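Local structure of beta-lactamase II (6V72) at residues G33-T39 and S51-V57; V89-V93 and Q151-P155; F139-A145 and R157-P161. The protein probably hydrolyses beta-lactam antibiotics to substituted beta-amino acids as a zinc-dependent class B metallo-beta-lactamase. All coordinates share one frame; numbering follows the deposited sequence.

Interaction 1 of 3, residues G33-T39 and S51-V57; sequences GVWMHTT and SNGLLVV. With EDO (1,2-ethanediol), chain K; FMT (formic acid), chain J.
H37 lays one face of its imidazole on the main chain of G53, a close-packed point in the antiparallel pairing of residues 33-39 with 51-57, neighbouring strands of a beta hairpin. With CG held between the backbone N and the carbonyl carbon (chi1 60°), the ring folds back over the partner strand. G53 CA comes 3.6 Å from the centroid of the H37 ring, a CH-pi contact offset toward the rim, and glycine has no side chain to prop the ring away. The adjacent backbone bond is distorted: H37 N reaches G53 O at 2.9 Å from well above the carbonyl plane, with an N-H...O angle of only 146°, whereas the return bond from G53 N to H37 O lies in plane.

On the face of the sheet that carries V34, M36, L54 and V56, the selenomethionine M36 places its CG 3.2 Å from G53 O before bending at the selenium so that CE meets L54 CD2 at 4.1 Å. Farther along, toward G33, the fit slackens, and V34 CG1 is 4.4 Å from V56 CG2. Here the ladder opens to partly exposed residues. V57 N still bonds G33 O almost straight (177°), but V57 O accepts from a 1,2-ethanediol probably from the crystallisation liquor, and the W35 indole leads away to meet W80 edge-to-face.

At the opposite end, water 1 lies in the imidazole plane, 2.7 Å from H37 ND1, bonds T39 OG1 and donates to S51 O. H37 NE2 is engaged by V65 O of the next strand. Both ring nitrogens are therefore held, which fixes the rotation of the imidazole. The side chain of S51 is about 4 Å from that of H226, a zinc ligand of this enzyme although no zinc is bound in this model. The chemistry thus sets a water-linked H37-T39-S51 network, at the end near H226, against the apolar pairs V34-V56 and M36-L54.

Interaction 2 of 3, residues V89-V93 and Q151-P155; sequences VRAAV and QSLAP. With CA (calcium ion), chain D.
A chi1 of 70° swings the R90 chain over its own backbone, after which it runs extended to NE, a course that carries the guanidinium from strand 89-93 across to S152 O. L153, whose CG stands anti to its own carbonyl carbon (chi1 -61°), sends both methyls back toward the strand. The contact belongs to the alpha-beta/beta-alpha sandwich of metallo-beta-lactamases: the C-terminal end of helix 147-153 meets inner strand 89-93 of the larger sheet.

R90 NH1 donates to S152 O at 2.8 Å, in the carbonyl plane and on a lone pair, while the oxygen sits slightly out of the guanidinium plane. At the edge of the same group, water 2 accepts from R90 NH2 at 2.7 Å and lies within reach of Q151 O and A154 O, so the arginine meets the helical segment both directly and through solvent.

Deeper in, the contact is apolar. A91 and V93 direct their CB atoms toward the helix and L153 divides its fork between them, CD2 reaching A91 CB and CD1 reaching V93 CB, each at 3.9 Å.

The outer side of the helix carries a calcium ion, bound also by E148. S152 OG is hydrogen-bonded to E148 O and accepts from water 3, a ligand of the metal. Q151, extended beyond CG, brings its OE1 to 2.4 Å from the calcium ion.

Interaction 3 of 3, residues F139-A145 and R157-P161; sequences FDANGWA and RLYYP
The F139 ring carries Y160 CB over the centre of one face, 3.8 Å from its centroid and almost on the normal, while L158 O lies in plane at its edge. The W144 indole is met differently. Y159 turns an edge to the indole face, with the six-membered ring and the phenol at 52° and their centroids 4.7 Å apart. CD1 of Y159 makes the touch, 3.6 Å from W144 CE2. At the edge of the phenol, in plane, water 4 links Y159 OH to N142 O. From CB the Y160 ring leads off to bond R167 O through its OH.

The main chains are bridged once, at W144 and Y159. Y160 N donates to a lone pair of G143 O at 2.7 Å, and A145 N donates to L158 O at 3.0 Å. Beside it, A145 CB packs on L158 CB.

The loop is shaped from within. D140 OD1 accepts from N142 N, closing an Asx turn, and from W144 N, the two donors arriving from opposite faces of the carboxylate plane. G143 N bonds D140 O, and D140 N bonds W144 O. With G143 at positive phi, this is the type I turn plus G1 bulge of a beta hairpin, linking strands 135-139 and 145-146 at the edge of the larger sheet; it meets strand 157-159, outermost in the smaller one, in the alpha-beta/beta-alpha sandwich of metallo-beta-lactamases.

Interaction 1 is the buried core contact, a continuous strand ladder; interactions 2 and 3 lie farther from the centre of the chain and are only partly buried. Interactions 1 and 2 engage the same large sheet and touch where L55 packs on V89 and V56 on P155. Interaction 2 pairs a solvent-side arginine and a surface calcium with an apolar interior. Helix 147-153 leads on to strand 157-159, and L153 meets L158, joining interactions 2 and 3. Interaction 3, whose turn also belongs to the larger sheet's edge, replaces the ladder with a single bridge and aromatic packing, about 22 Å between centres from interaction 1.

Interaction 1 of 3, residues G33-T39 and S51-V57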
loop_
_atom_site.group_PDB
_atom_site.type_symbol
_atom_site.label_atom_id
_atom_site.label_comp_id
_atom_site.label_asym_id
_atom_site.label_seq_id
_atom_site.Cartn_x
_atom_site.Cartn_y
_atom_site.Cartn_z
ATOM N N GLY A 33 1.986 23.151 25.879
ATOM C CA GLY A 33 3.077 22.238 26.169
ATOM C C GLY A 33 3.151 21.002 25.302
ATOM O O GLY A 33 3.954 20.105 25.594
ATOM N N VAL A 34 2.347 20.910 24.251
ATOM C CA VAL A 34 2.379 19.753 23.356
ATOM C C VAL A 34 2.642 20.254 21.948
ATOM O O VAL A 34 1.764 20.855 21.313
ATOM C CB VAL A 34 1.084 18.932 23.404
ATOM C CG1 VAL A 34 1.218 17.705 22.496
ATOM C CG2 VAL A 34 0.761 18.521 24.828
ATOM N N TRP A 35 3.836 19.982 21.451
ATOM C CA TRP A 35 4.235 20.355 20.108
ATOM C C TRP A 35 4.177 19.140 19.199
ATOM O O TRP A 35 4.566 18.033 19.592
ATOM C CB TRP A 35 5.645 20.929 20.099
ATOM C CG TRP A 35 5.698 22.256 20.773
ATOM C CD1 TRP A 35 6.047 22.498 22.068
ATOM C CD2 TRP A 35 5.335 23.517 20.205
ATOM N NE1 TRP A 35 5.951 23.837 22.331
ATOM C CE2 TRP A 35 5.518 24.489 21.205
ATOM C CE3 TRP A 35 4.904 23.923 18.937
ATOM C CZ2 TRP A 35 5.276 25.850 20.983
ATOM C CZ3 TRP A 35 4.654 25.281 18.719
ATOM C CH2 TRP A 35 4.838 26.222 19.741
HETATM N N MSE A 36 3.702 19.353 17.982
HETATM C CA MSE A 36 3.905 18.360 16.932
HETATM C C MSE A 36 5.044 18.801 16.044
HETATM O O MSE A 36 5.115 19.970 15.654
HETATM C CB MSE A 36 2.630 18.125 16.134
HETATM C CG MSE A 36 2.770 16.945 15.181
HETATM SE SE MSE A 36 1.098 16.671 14.192
HETATM C CE MSE A 36 0.445 15.499 15.508
ATOM N N HIS A 37 6.010 17.909 15.818
ATOM C CA HIS A 37 7.054 18.183 14.846
ATOM C C HIS A 37 6.724 17.473 13.545
ATOM O O HIS A 37 6.311 16.307 13.547
ATOM C CB HIS A 37 8.462 17.799 15.352
ATOM C CG HIS A 37 8.674 16.346 15.706
ATOM N ND1 HIS A 37 8.991 15.385 14.764
ATOM C CD2 HIS A 37 8.730 15.723 16.911
ATOM C CE1 HIS A 37 9.166 14.222 15.368
ATOM N NE2 HIS A 37 9.025 14.402 16.672
ATOM N N THR A 38 6.917 18.178 12.437
ATOM C CA THR A 38 6.686 17.621 11.110
ATOM C C THR A 38 7.907 17.870 10.247
ATOM O O THR A 38 8.419 18.997 10.192
ATOM C CB THR A 38 5.446 18.236 10.451
ATOM O OG1 THR A 38 4.314 17.995 11.287
ATOM C CG2 THR A 38 5.184 17.625 9.058
ATOM N N THR A 39 8.354 16.825 9.560
ATOM C CA THR A 39 9.416 16.939 8.579
ATOM C C THR A 39 9.005 16.212 7.309
ATOM O O THR A 39 8.078 15.399 7.300
ATOM C CB THR A 39 10.735 16.370 9.108
ATOM O OG1 THR A 39 10.524 15.046 9.629
ATOM C CG2 THR A 39 11.347 17.291 10.181
ATOM N N SER A 51 6.354 13.316 7.980
ATOM C CA SER A 51 6.448 12.461 9.153
ATOM C C SER A 51 6.240 13.339 10.375
ATOM O O SER A 51 6.876 14.401 10.484
ATOM C CB SER A 51 7.801 11.723 9.221
ATOM O OG SER A 51 7.809 10.813 10.318
ATOM N N ASN A 52 5.310 12.929 11.250
ATOM C CA ASN A 52 4.944 13.675 12.451
ATOM C C ASN A 52 5.362 12.930 13.712
ATOM O O ASN A 52 5.191 11.713 13.804
ATOM C CB ASN A 52 3.431 13.887 12.569
ATOM C CG ASN A 52 2.805 14.464 11.331
ATOM O OD1 ASN A 52 1.762 13.964 10.856
ATOM N ND2 ASN A 52 3.384 15.503 10.809
ATOM N N GLY A 53 5.810 13.684 14.705
ATOM C CA GLY A 53 5.977 13.169 16.042
ATOM C C GLY A 53 5.626 14.240 17.057
ATOM O O GLY A 53 5.059 15.271 16.679
ATOM N N LEU A 54 5.941 14.026 18.339
ATOM C CA LEU A 54 5.547 14.972 19.378
ATOM C C LEU A 54 6.751 15.410 20.189
ATOM O O LEU A 54 7.756 14.708 20.276
ATOM C CB LEU A 54 4.507 14.380 20.353
ATOM C CG LEU A 54 3.231 13.776 19.758
ATOM C CD1 LEU A 54 2.382 13.151 20.851
ATOM C CD2 LEU A 54 2.471 14.854 19.020
ATOM N N LEU A 55 6.628 16.601 20.769
ATOM C CA LEU A 55 7.568 17.096 21.762
ATOM C C LEU A 55 6.723 17.610 22.920
ATOM O O LEU A 55 5.917 18.531 22.737
ATOM C CB LEU A 55 8.462 18.183 21.154
ATOM C CG LEU A 55 9.653 18.687 21.927
ATOM C CD1 LEU A 55 10.745 17.631 22.088
ATOM C CD2 LEU A 55 10.192 19.891 21.160
ATOM N N VAL A 56 6.845 16.979 24.088
ATOM C CA VAL A 56 5.929 17.205 25.203
ATOM C C VAL A 56 6.712 17.776 26.374
ATOM O O VAL A 56 7.682 17.166 26.834
ATOM C CB VAL A 56 5.213 15.901 25.614
ATOM C CG1 VAL A 56 4.295 16.147 26.827
ATOM C CG2 VAL A 56 4.438 15.341 24.432
ATOM N N VAL A 57 6.259 18.925 26.882
ATOM C CA VAL A 57 6.898 19.565 28.025
ATOM C C VAL A 57 6.557 18.824 29.311
ATOM O O VAL A 57 5.398 18.489 29.578
ATOM C CB VAL A 57 6.468 21.034 28.119
ATOM C CG1 VAL A 57 6.961 21.649 29.447
ATOM C CG2 VAL A 57 6.974 21.824 26.905
HETATM C C1 EDO K . 2.137 19.280 28.376
HETATM O O1 EDO K . 2.953 19.961 29.345
HETATM C C2 EDO K . 1.837 17.861 28.858
HETATM O O2 EDO K . 1.148 17.898 30.111
HETATM C C FMT J . 0.821 16.758 8.904
HETATM O O1 FMT J . 1.096 15.622 8.536
HETATM O O2 FMT J . 1.545 17.459 9.606
HETATM O O HOH W 1 9.103 14.823 12.081
#

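Interaction 2 of 3, residues V89-V93 and Q151-P155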
loop_
_atom_site.group_PDB
_atom_site.type_symbol
_atom_site.label_atom_id
_atom_site.label_comp_id
_atom_site.label_asym_id
_atom_site.label_seq_id
_atom_site.Cartn_x
_atom_site.Cartn_y
_atom_site.Cartn_z
ATOM N N VAL A 89 15.493 17.975 25.645
ATOM C CA VAL A 89 14.946 16.623 25.582
ATOM C C VAL A 89 15.709 15.747 26.562
ATOM O O VAL A 89 16.940 15.662 26.520
ATOM C CB VAL A 89 15.037 16.061 24.156
ATOM C CG1 VAL A 89 14.453 14.648 24.114
ATOM C CG2 VAL A 89 14.294 16.961 23.151
ATOM N N ARG A 90 14.996 15.105 27.466
ATOM C CA ARG A 90 15.702 14.173 28.329
ATOM C C ARG A 90 15.354 12.720 28.073
ATOM O O ARG A 90 16.124 11.845 28.482
ATOM C CB ARG A 90 15.463 14.505 29.796
ATOM C CG ARG A 90 14.114 14.238 30.254
ATOM C CD ARG A 90 14.073 14.105 31.776
ATOM N NE ARG A 90 12.672 14.166 32.132
ATOM C CZ ARG A 90 11.841 13.132 32.084
ATOM N NH1 ARG A 90 12.278 11.913 31.731
ATOM N NH2 ARG A 90 10.573 13.332 32.398
ATOM N N ALA A 91 14.253 12.447 27.381
ATOM C CA ALA A 91 13.896 11.073 27.062
ATOM C C ALA A 91 13.138 11.080 25.753
ATOM O O ALA A 91 12.532 12.082 25.380
ATOM C CB ALA A 91 13.041 10.419 28.152
ATOM N N ALA A 92 13.170 9.945 25.062
ATOM C CA ALA A 92 12.493 9.799 23.781
ATOM C C ALA A 92 11.909 8.402 23.698
ATOM O O ALA A 92 12.471 7.448 24.238
ATOM C CB ALA A 92 13.435 10.007 22.591
ATOM N N VAL A 93 10.799 8.282 22.990
ATOM C CA VAL A 93 10.184 6.988 22.732
ATOM C C VAL A 93 9.888 6.931 21.244
ATOM O O VAL A 93 9.473 7.934 20.648
ATOM C CB VAL A 93 8.912 6.747 23.590
ATOM C CG1 VAL A 93 7.842 7.836 23.378
ATOM C CG2 VAL A 93 8.325 5.362 23.285
ATOM N N GLN A 151 7.373 5.863 34.282
ATOM C CA GLN A 151 7.858 7.004 35.059
ATOM C C GLN A 151 8.578 8.006 34.175
ATOM O O GLN A 151 8.379 9.223 34.309
ATOM C CB GLN A 151 8.801 6.524 36.157
ATOM C CG GLN A 151 9.221 7.609 37.148
ATOM C CD GLN A 151 10.228 7.085 38.161
ATOM O OE1 GLN A 151 11.296 6.616 37.796
ATOM N NE2 GLN A 151 9.881 7.150 39.428
ATOM N N SER A 152 9.434 7.515 33.283
ATOM C CA SER A 152 10.338 8.387 32.543
ATOM C C SER A 152 9.651 9.141 31.425
ATOM O O SER A 152 10.137 10.203 31.021
ATOM C CB SER A 152 11.491 7.576 31.948
ATOM O OG SER A 152 12.202 6.872 32.962
ATOM N N LEU A 153 8.541 8.624 30.908
ATOM C CA LEU A 153 7.884 9.240 29.768
ATOM C C LEU A 153 6.589 9.926 30.156
ATOM O O LEU A 153 5.954 10.540 29.297
ATOM C CB LEU A 153 7.622 8.188 28.682
ATOM C CG LEU A 153 8.955 7.583 28.180
ATOM C CD1 LEU A 153 8.786 6.290 27.419
ATOM C CD2 LEU A 153 9.718 8.591 27.314
ATOM N N ALA A 154 6.185 9.835 31.416
ATOM C CA ALA A 154 5.041 10.604 31.893
ATOM C C ALA A 154 5.220 12.078 31.529
ATOM O O ALA A 154 6.338 12.605 31.615
ATOM C CB ALA A 154 4.902 10.442 33.413
ATOM N N PRO A 155 4.144 12.790 31.145
ATOM C CA PRO A 155 2.730 12.400 31.206
ATOM C C PRO A 155 2.228 11.535 30.068
ATOM O O PRO A 155 1.066 11.170 30.097
ATOM C CB PRO A 155 2.005 13.746 31.190
ATOM C CG PRO A 155 2.919 14.616 30.358
ATOM C CD PRO A 155 4.307 14.217 30.813
HETATM CA CA CA D . 13.611 6.271 37.411
HETATM O O HOH W 2 8.485 11.811 33.159
HETATM O O HOH W 3 13.033 7.708 35.475
#

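Interaction 3 of 3, residues F139-A145 and R157-P161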
loop_
_atom_site.group_PDB
_atom_site.type_symbol
_atom_site.label_atom_id
_atom_site.label_comp_id
_atom_site.label_asym_id
_atom_site.label_seq_id
_atom_site.Cartn_x
_atom_site.Cartn_y
_atom_site.Cartn_z
ATOM N N PHE A 139 5.847 -3.713 29.280
ATOM C CA PHE A 139 4.411 -3.618 29.053
ATOM C C PHE A 139 3.704 -4.677 29.886
ATOM O O PHE A 139 4.151 -5.828 29.950
ATOM C CB PHE A 139 4.049 -3.824 27.581
ATOM C CG PHE A 139 4.293 -2.617 26.713
ATOM C CD1 PHE A 139 3.535 -1.472 26.877
ATOM C CD2 PHE A 139 5.289 -2.625 25.739
ATOM C CE1 PHE A 139 3.736 -0.355 26.095
ATOM C CE2 PHE A 139 5.507 -1.502 24.933
ATOM C CZ PHE A 139 4.722 -0.357 25.108
ATOM N N ASP A 140 2.607 -4.283 30.528
ATOM C CA ASP A 140 1.819 -5.296 31.211
ATOM C C ASP A 140 0.926 -6.025 30.208
ATOM O O ASP A 140 0.882 -5.705 29.017
ATOM C CB ASP A 140 1.048 -4.703 32.415
ATOM C CG ASP A 140 -0.177 -3.865 32.052
ATOM O OD1 ASP A 140 -0.743 -3.978 30.951
ATOM O OD2 ASP A 140 -0.602 -3.084 32.951
ATOM N N ALA A 141 0.235 -7.051 30.702
ATOM C CA ALA A 141 -0.506 -7.944 29.827
ATOM C C ALA A 141 -1.719 -7.272 29.207
ATOM O O ALA A 141 -2.270 -7.799 28.235
ATOM C CB ALA A 141 -0.927 -9.181 30.614
ATOM N N ASN A 142 -2.123 -6.112 29.720
ATOM C CA ASN A 142 -3.207 -5.338 29.131
ATOM C C ASN A 142 -2.713 -4.316 28.124
ATOM O O ASN A 142 -3.531 -3.617 27.510
ATOM C CB ASN A 142 -3.994 -4.643 30.236
ATOM C CG ASN A 142 -4.732 -5.620 31.103
ATOM O OD1 ASN A 142 -4.788 -5.463 32.316
ATOM N ND2 ASN A 142 -5.292 -6.648 30.483
ATOM N N GLY A 143 -1.406 -4.237 27.916
ATOM C CA GLY A 143 -0.824 -3.350 26.940
ATOM C C GLY A 143 -0.287 -2.050 27.497
ATOM O O GLY A 143 0.260 -1.256 26.725
ATOM N N TRP A 144 -0.400 -1.814 28.809
ATOM C CA TRP A 144 0.023 -0.543 29.390
ATOM C C TRP A 144 1.458 -0.614 29.885
ATOM O O TRP A 144 1.869 -1.599 30.493
ATOM C CB TRP A 144 -0.893 -0.143 30.542
ATOM C CG TRP A 144 -2.252 0.213 30.065
ATOM C CD1 TRP A 144 -3.388 -0.549 30.168
ATOM C CD2 TRP A 144 -2.626 1.413 29.382
ATOM N NE1 TRP A 144 -4.449 0.120 29.596
ATOM C CE2 TRP A 144 -4.005 1.323 29.103
ATOM C CE3 TRP A 144 -1.919 2.548 28.949
ATOM C CZ2 TRP A 144 -4.702 2.333 28.438
ATOM C CZ3 TRP A 144 -2.623 3.567 28.291
ATOM C CH2 TRP A 144 -4.002 3.443 28.042
ATOM N N ALA A 145 2.214 0.448 29.635
ATOM C CA ALA A 145 3.572 0.498 30.147
ATOM C C ALA A 145 3.572 0.592 31.666
ATOM O O ALA A 145 2.651 1.131 32.296
ATOM C CB ALA A 145 4.333 1.690 29.554
ATOM N N ARG A 157 1.163 8.375 28.235
ATOM C CA ARG A 157 0.790 7.019 28.608
ATOM C C ARG A 157 1.050 6.129 27.406
ATOM O O ARG A 157 0.497 6.359 26.325
ATOM C CB ARG A 157 -0.664 6.959 29.057
ATOM C CG ARG A 157 -0.925 7.824 30.291
ATOM C CD ARG A 157 -0.147 7.358 31.507
ATOM N NE ARG A 157 -0.688 7.965 32.724
ATOM C CZ ARG A 157 -0.038 8.838 33.495
ATOM N NH1 ARG A 157 -0.642 9.339 34.556
ATOM N NH2 ARG A 157 1.213 9.192 33.227
ATOM N N LEU A 158 1.918 5.145 27.583
ATOM C CA LEU A 158 2.337 4.268 26.491
ATOM C C LEU A 158 1.477 3.011 26.447
ATOM O O LEU A 158 1.294 2.351 27.474
ATOM C CB LEU A 158 3.790 3.850 26.686
ATOM C CG LEU A 158 4.896 4.803 26.283
ATOM C CD1 LEU A 158 4.636 6.218 26.670
ATOM C CD2 LEU A 158 6.157 4.273 26.940
ATOM N N TYR A 159 0.991 2.660 25.254
ATOM C CA TYR A 159 0.053 1.558 25.087
ATOM C C TYR A 159 0.451 0.708 23.886
ATOM O O TYR A 159 0.590 1.227 22.769
ATOM C CB TYR A 159 -1.378 2.091 24.898
ATOM C CG TYR A 159 -2.386 0.971 24.791
ATOM C CD1 TYR A 159 -2.724 0.208 25.899
ATOM C CD2 TYR A 159 -2.994 0.668 23.573
ATOM C CE1 TYR A 159 -3.638 -0.824 25.797
ATOM C CE2 TYR A 159 -3.897 -0.350 23.459
ATOM C CZ TYR A 159 -4.227 -1.098 24.565
ATOM O OH TYR A 159 -5.157 -2.128 24.442
ATOM N N TYR A 160 0.603 -0.596 24.112
ATOM C CA TYR A 160 0.870 -1.536 23.026
ATOM C C TYR A 160 -0.451 -2.172 22.639
ATOM O O TYR A 160 -1.014 -2.932 23.445
ATOM C CB TYR A 160 1.867 -2.616 23.463
ATOM C CG TYR A 160 2.025 -3.705 22.427
ATOM C CD1 TYR A 160 2.325 -3.395 21.099
ATOM C CD2 TYR A 160 1.849 -5.037 22.767
ATOM C CE1 TYR A 160 2.464 -4.382 20.155
ATOM C CE2 TYR A 160 1.981 -6.033 21.812
ATOM C CZ TYR A 160 2.286 -5.695 20.505
ATOM O OH TYR A 160 2.418 -6.681 19.537
ATOM N N PRO A 161 -0.995 -1.892 21.445
ATOM C CA PRO A 161 -2.330 -2.396 21.091
ATOM C C PRO A 161 -2.328 -3.778 20.472
ATOM O O PRO A 161 -3.411 -4.342 20.277
ATOM C CB PRO A 161 -2.813 -1.364 20.066
ATOM C CG PRO A 161 -1.528 -0.999 19.301
ATOM C CD PRO A 161 -0.469 -0.947 20.433
HETATM O O HOH W 4 -6.171 -3.110 26.849
HETATM O O HOH W 5 -4.196 -5.442 24.858
#